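Local coordinates for DUF917 domain-containing protein (Chromobacterium violaceum, PDB 2O3I) that is of unknown function but is a DUF917 domain-containing protein with N- and C-terminal domains of the S-Me-THD-like type, at residues Ala2-Pro7 with Thr46-Val51; Val151-Ala156 with Ala207-Ser212. The protein carries 2 engineered substitutions. One frame throughout, in Å; residues are numbered along the deposited sequence.

How the contacts relate
Both contacts belong to the same mixed sheet and lie toward opposite ends of its strand order. Contact 1 (2-7 with 46-51) forms one border, where strand 3-5 is outermost within the chain and pairs with strand 49-52. Contact 2 (151-156 with 207-212) lies beyond strands 127-129, 101-105 and 61-69, where strand 203-211 meets the loop leading into strand 156-159. Their centres are 25 Å apart and their nearest atoms about 14 Å, so they do not meet. Both segments of contact 1 precede those of contact 2 in the chain. Contact 2 also joins a segment of the S-Me-THD-like N-terminal domain to one of the C-terminal domain, so both sequence domains contribute to one sheet.

Contact 1: Ala2-Pro7 with Thr46-Val51; sequences AFELSP and TDKVRV
An antiparallel strand pair at the border of the mixed sheet, ending in a classic beta bulge, joins Phe3, Glu4 and Leu5 to Val51, Arg50 and Val49. In the bulge Ala2 and Phe3 both face Val51, whose O accepts two bonds, from Ala2 N at 2.8 Å and from Phe3 N at 3.1 Å. Val51 N returns a bond to Phe3 O, and Leu5 and Val49 exchange N-H and C=O in both directions. Between these hydrogen-bonded pairs, Glu4 and Arg50 form a non-hydrogen-bonded pair.

Phe3, Leu5, Val49 and Val51 share the apolar face. Phe3 CG lies between its backbone N and carbonyl carbon (chi1 66°), and the ring beyond it reaches Val51. There Val51 CB makes a CH-pi contact, 3.8 Å from the centroid of the Phe3 ring and 15° off its normal. CG1 of Val51 meets Phe3 CZ at 3.6 Å, while its CG2 packs on Leu5 CG at 3.7 Å and also reaches Phe3 CE1. A beta-branched valine suits this place because it serves both neighbours at once. Leu5 also touches Val49, CB to CB.

The other face is exposed, which suits the charged Glu4 and Arg50. The Glu4 chain, extended beyond CG, slants across the aliphatic part of Lys48, its OE1 3.5 Å from Lys48 CE. Lys48 NZ stays 4.9 Å from Glu4 OE1, too far for a salt bridge, so the opposite charges probably attract only weakly. Past the strands, Pro7 CG rests 3.3 Å from Asp47 OD1, an oxygen that accepts a hydrogen bond from Lys40 N.

Arg50 bonds through its backbone to Val128, continuing the sheet into strand 127-129. Helix 111-124 packs on Leu5 and Val49, and helix 225-237 covers Phe3 and Leu5, a buried setting that suits apolar Leu5.

Contact 2: Val151-Ala156 with Ala207-Ser212; sequences VPPTPA and AMWMMS
The indole of Trp209 carries Met208 CE over the centre of one face, 3.6 Å above its plane, and stacks with the ring of Tyr146. At its edge, near the ring plane, come two carbonyl oxygens: Val151 O, 3.1 Å from Trp209 NE1, and Pro152 O, 3.2 Å from Trp209 CD1. Pro153 CA approaches the ring obliquely, and Val151 CG1 meets Trp209 CD1 at 3.4 Å.

The unbranched chain of Met208, modelled as selenomethionine, bends at its end (chi3 -79°), and its CE touches both the indole face and Pro153 CB, the latter at 3.7 Å. This proline-rich loop leads from helix 145-148 into strand 156-159, which pairs antiparallel with strand 203-211. Where the pairing begins, Ala156 CA makes a CA-H...O contact with Ala207 O, and the small Ala156 puts its CB against Met208 CB.

Pro152, Pro153 and Pro155 lack an N-H for strand pairing, and two waters link the carbonyls of Pro152 and Pro155 to the backbone of Met210. One donates to Pro152 O and Met210 O; the other donates to Pro155 O and accepts from Met210 N. Pro155, preceded by a cis peptide bond, presents CD to Met210 CE at 3.6 Å, their side chains crossing at about a right angle. Helix 183-194 packs against Pro153 and Trp209.

Contact 1: Ala2-Pro7 with Thr46-Val51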
loop_
_atom_site.group_PDB
_atom_site.type_symbol
_atom_site.label_atom_id
_atom_site.label_comp_id
_atom_site.label_asym_id
_atom_site.label_seq_id
_atom_site.Cartn_x
_atom_site.Cartn_y
_atom_site.Cartn_z
ATOM N N ALA A 2 16.142 28.595 -19.153
ATOM C CA ALA A 2 16.063 30.077 -19.270
ATOM C C ALA A 2 16.991 30.760 -18.266
ATOM O O ALA A 2 17.702 31.704 -18.621
ATOM C CB ALA A 2 14.620 30.549 -19.065
ATOM N N PHE A 3 16.984 30.295 -17.016
ATOM C CA PHE A 3 17.854 30.881 -15.994
ATOM C C PHE A 3 18.412 29.821 -15.041
ATOM O O PHE A 3 18.118 28.631 -15.189
ATOM C CB PHE A 3 17.113 31.996 -15.220
ATOM C CG PHE A 3 15.948 31.516 -14.384
ATOM C CD1 PHE A 3 16.125 31.182 -13.045
ATOM C CD2 PHE A 3 14.668 31.437 -14.927
ATOM C CE1 PHE A 3 15.043 30.780 -12.257
ATOM C CE2 PHE A 3 13.583 31.037 -14.152
ATOM C CZ PHE A 3 13.772 30.709 -12.812
ATOM N N GLU A 4 19.238 30.238 -14.083
ATOM C CA GLU A 4 19.806 29.282 -13.141
ATOM C C GLU A 4 19.799 29.740 -11.689
ATOM O O GLU A 4 19.796 30.942 -11.389
ATOM C CB GLU A 4 21.233 28.881 -13.563
ATOM C CG GLU A 4 22.245 30.001 -13.617
ATOM C CD GLU A 4 23.602 29.551 -14.167
ATOM O OE1 GLU A 4 24.569 30.329 -14.050
ATOM O OE2 GLU A 4 23.706 28.431 -14.718
ATOM N N LEU A 5 19.784 28.762 -10.787
ATOM C CA LEU A 5 19.766 29.033 -9.356
ATOM C C LEU A 5 21.099 28.662 -8.738
ATOM O O LEU A 5 21.757 27.732 -9.189
ATOM C CB LEU A 5 18.671 28.209 -8.669
ATOM C CG LEU A 5 17.220 28.324 -9.134
ATOM C CD1 LEU A 5 16.410 27.191 -8.509
ATOM C CD2 LEU A 5 16.652 29.678 -8.746
ATOM N N SER A 6 21.483 29.392 -7.699
ATOM C CA SER A 6 22.719 29.136 -6.976
ATOM C C SER A 6 22.296 28.806 -5.542
ATOM O O SER A 6 21.141 29.001 -5.178
ATOM C CB SER A 6 23.604 30.381 -6.979
ATOM O OG SER A 6 23.032 31.402 -6.176
ATOM N N PRO A 7 23.219 28.293 -4.713
ATOM C CA PRO A 7 22.820 27.978 -3.338
ATOM C C PRO A 7 22.173 29.161 -2.610
ATOM O O PRO A 7 21.161 28.999 -1.932
ATOM C CB PRO A 7 24.131 27.544 -2.696
ATOM C CG PRO A 7 24.825 26.839 -3.846
ATOM C CD PRO A 7 24.577 27.792 -4.999
ATOM N N THR A 46 27.253 19.693 -9.056
ATOM C CA THR A 46 27.155 21.058 -9.537
ATOM C C THR A 46 26.505 21.995 -8.523
ATOM O O THR A 46 25.699 21.584 -7.687
ATOM C CB THR A 46 26.419 21.123 -10.903
ATOM O OG1 THR A 46 26.454 22.463 -11.391
ATOM C CG2 THR A 46 24.980 20.672 -10.776
ATOM N N ASP A 47 26.887 23.263 -8.628
ATOM C CA ASP A 47 26.456 24.344 -7.749
ATOM C C ASP A 47 25.313 25.155 -8.361
ATOM O O ASP A 47 24.664 25.950 -7.683
ATOM C CB ASP A 47 27.667 25.259 -7.519
ATOM C CG ASP A 47 27.669 25.899 -6.160
ATOM O OD1 ASP A 47 27.378 25.187 -5.174
ATOM O OD2 ASP A 47 27.982 27.109 -6.070
ATOM N N LYS A 48 25.083 24.950 -9.651
ATOM C CA LYS A 48 24.059 25.677 -10.387
ATOM C C LYS A 48 22.885 24.797 -10.789
ATOM O O LYS A 48 23.061 23.647 -11.190
ATOM C CB LYS A 48 24.683 26.307 -11.635
ATOM C CG LYS A 48 25.794 27.314 -11.329
ATOM C CD LYS A 48 26.532 27.755 -12.594
ATOM C CE LYS A 48 27.376 29.004 -12.346
ATOM N NZ LYS A 48 28.280 28.856 -11.168
ATOM N N VAL A 49 21.685 25.355 -10.680
ATOM C CA VAL A 49 20.469 24.639 -11.027
ATOM C C VAL A 49 19.817 25.278 -12.246
ATOM O O VAL A 49 19.373 26.426 -12.204
ATOM C CB VAL A 49 19.465 24.645 -9.849
ATOM C CG1 VAL A 49 18.173 23.975 -10.263
ATOM C CG2 VAL A 49 20.068 23.928 -8.645
ATOM N N ARG A 50 19.769 24.523 -13.334
ATOM C CA ARG A 50 19.168 25.000 -14.565
ATOM C C ARG A 50 17.644 24.956 -14.449
ATOM O O ARG A 50 17.074 23.922 -14.091
ATOM C CB ARG A 50 19.643 24.128 -15.729
ATOM C CG ARG A 50 19.390 24.693 -17.118
ATOM C CD ARG A 50 20.547 24.307 -18.049
ATOM N NE ARG A 50 20.975 22.919 -17.854
ATOM C CZ ARG A 50 20.283 21.849 -18.240
ATOM N NH1 ARG A 50 19.114 21.996 -18.858
ATOM N NH2 ARG A 50 20.749 20.627 -17.994
ATOM N N VAL A 51 17.000 26.090 -14.726
ATOM C CA VAL A 51 15.543 26.189 -14.680
ATOM C C VAL A 51 15.053 26.576 -16.068
ATOM O O VAL A 51 15.501 27.573 -16.623
ATOM C CB VAL A 51 15.066 27.275 -13.698
ATOM C CG1 VAL A 51 13.542 27.226 -13.587
ATOM C CG2 VAL A 51 15.739 27.093 -12.342
#

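Contact 2: Val151-Ala156 with Ala207-Ser212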
loop_
_atom_site.group_PDB
_atom_site.type_symbol
_atom_site.label_atom_id
_atom_site.label_comp_id
_atom_site.label_asym_id
_atom_site.label_seq_id
_atom_site.Cartn_x
_atom_site.Cartn_y
_atom_site.Cartn_z
ATOM N N VAL A 151 -2.851 12.916 -16.814
ATOM C CA VAL A 151 -1.528 12.270 -16.941
ATOM C C VAL A 151 -1.539 11.008 -16.112
ATOM O O VAL A 151 -1.877 11.054 -14.943
ATOM C CB VAL A 151 -0.400 13.151 -16.332
ATOM C CG1 VAL A 151 0.888 12.410 -16.379
ATOM C CG2 VAL A 151 -0.284 14.399 -17.137
ATOM N N PRO A 152 -1.206 9.849 -16.708
ATOM C CA PRO A 152 -1.233 8.636 -15.887
ATOM C C PRO A 152 -0.443 8.883 -14.610
ATOM O O PRO A 152 0.692 9.340 -14.663
ATOM C CB PRO A 152 -0.585 7.590 -16.793
ATOM C CG PRO A 152 -1.029 8.029 -18.155
ATOM C CD PRO A 152 -0.811 9.538 -18.094
ATOM N N PRO A 153 -1.051 8.608 -13.447
ATOM C CA PRO A 153 -0.382 8.813 -12.158
ATOM C C PRO A 153 0.671 7.768 -11.811
ATOM O O PRO A 153 1.561 8.027 -10.997
ATOM C CB PRO A 153 -1.547 8.809 -11.166
ATOM C CG PRO A 153 -2.486 7.820 -11.776
ATOM C CD PRO A 153 -2.462 8.224 -13.247
ATOM N N THR A 154 0.564 6.587 -12.414
ATOM C CA THR A 154 1.520 5.517 -12.148
ATOM C C THR A 154 2.133 5.074 -13.469
ATOM O O THR A 154 1.575 5.320 -14.531
ATOM C CB THR A 154 0.845 4.298 -11.491
ATOM O OG1 THR A 154 -0.016 3.667 -12.442
ATOM C CG2 THR A 154 0.030 4.719 -10.287
ATOM N N PRO A 155 3.289 4.401 -13.423
ATOM C CA PRO A 155 4.077 4.006 -12.256
ATOM C C PRO A 155 4.444 5.147 -11.315
ATOM O O PRO A 155 4.842 6.231 -11.754
ATOM C CB PRO A 155 5.318 3.378 -12.880
ATOM C CG PRO A 155 4.825 2.850 -14.181
ATOM C CD PRO A 155 3.958 3.981 -14.663
ATOM N N ALA A 156 4.301 4.894 -10.017
ATOM C CA ALA A 156 4.652 5.876 -8.998
ATOM C C ALA A 156 5.825 5.263 -8.227
ATOM O O ALA A 156 5.839 4.058 -7.968
ATOM C CB ALA A 156 3.480 6.120 -8.070
ATOM N N ALA A 207 8.087 9.997 -6.921
ATOM C CA ALA A 207 8.314 10.329 -8.318
ATOM C C ALA A 207 7.158 9.708 -9.093
ATOM O O ALA A 207 6.987 8.483 -9.110
ATOM C CB ALA A 207 9.652 9.763 -8.799
HETATM N N MSE A 208 6.353 10.562 -9.717
HETATM C CA MSE A 208 5.205 10.090 -10.482
HETATM C C MSE A 208 4.861 11.072 -11.597
HETATM O O MSE A 208 5.509 12.113 -11.745
HETATM C CB MSE A 208 3.993 9.888 -9.552
HETATM C CG MSE A 208 3.500 11.150 -8.844
HETATM SE SE MSE A 208 2.092 10.770 -7.555
HETATM C CE MSE A 208 0.595 10.610 -8.772
ATOM N N TRP A 209 3.848 10.727 -12.385
ATOM C CA TRP A 209 3.409 11.571 -13.488
ATOM C C TRP A 209 4.498 11.835 -14.540
ATOM O O TRP A 209 4.731 12.975 -14.958
ATOM C CB TRP A 209 2.844 12.896 -12.943
ATOM C CG TRP A 209 1.421 12.776 -12.419
ATOM C CD1 TRP A 209 0.398 12.068 -12.988
ATOM C CD2 TRP A 209 0.858 13.440 -11.280
ATOM N NE1 TRP A 209 -0.762 12.252 -12.281
ATOM C CE2 TRP A 209 -0.513 13.090 -11.228
ATOM C CE3 TRP A 209 1.377 14.299 -10.300
ATOM C CZ2 TRP A 209 -1.377 13.568 -10.234
ATOM C CZ3 TRP A 209 0.518 14.778 -9.307
ATOM C CH2 TRP A 209 -0.845 14.410 -9.284
HETATM N N MSE A 210 5.167 10.771 -14.963
HETATM C CA MSE A 210 6.189 10.892 -15.994
HETATM C C MSE A 210 5.492 11.441 -17.242
HETATM O O MSE A 210 4.398 10.996 -17.596
HETATM C CB MSE A 210 6.801 9.526 -16.291
HETATM C CG MSE A 210 7.615 8.944 -15.148
HETATM SE SE MSE A 210 8.319 7.189 -15.595
HETATM C CE MSE A 210 6.840 6.126 -14.932
HETATM N N MSE A 211 6.118 12.409 -17.906
HETATM C CA MSE A 211 5.510 13.010 -19.088
HETATM C C MSE A 211 6.461 13.231 -20.260
HETATM O O MSE A 211 7.660 13.470 -20.080
HETATM C CB MSE A 211 4.884 14.363 -18.722
HETATM C CG MSE A 211 3.843 14.300 -17.605
HETATM SE SE MSE A 211 3.498 16.050 -16.806
HETATM C CE MSE A 211 1.753 15.759 -16.119
ATOM N N SER A 212 5.898 13.165 -21.461
ATOM C CA SER A 212 6.639 13.409 -22.684
ATOM C C SER A 212 6.431 14.902 -22.895
ATOM O O SER A 212 5.532 15.483 -22.296
ATOM C CB SER A 212 6.033 12.620 -23.835
HETATM O O HOH W 1 2.634 8.815 -16.253
HETATM O O HOH W 2 4.092 8.050 -13.846
#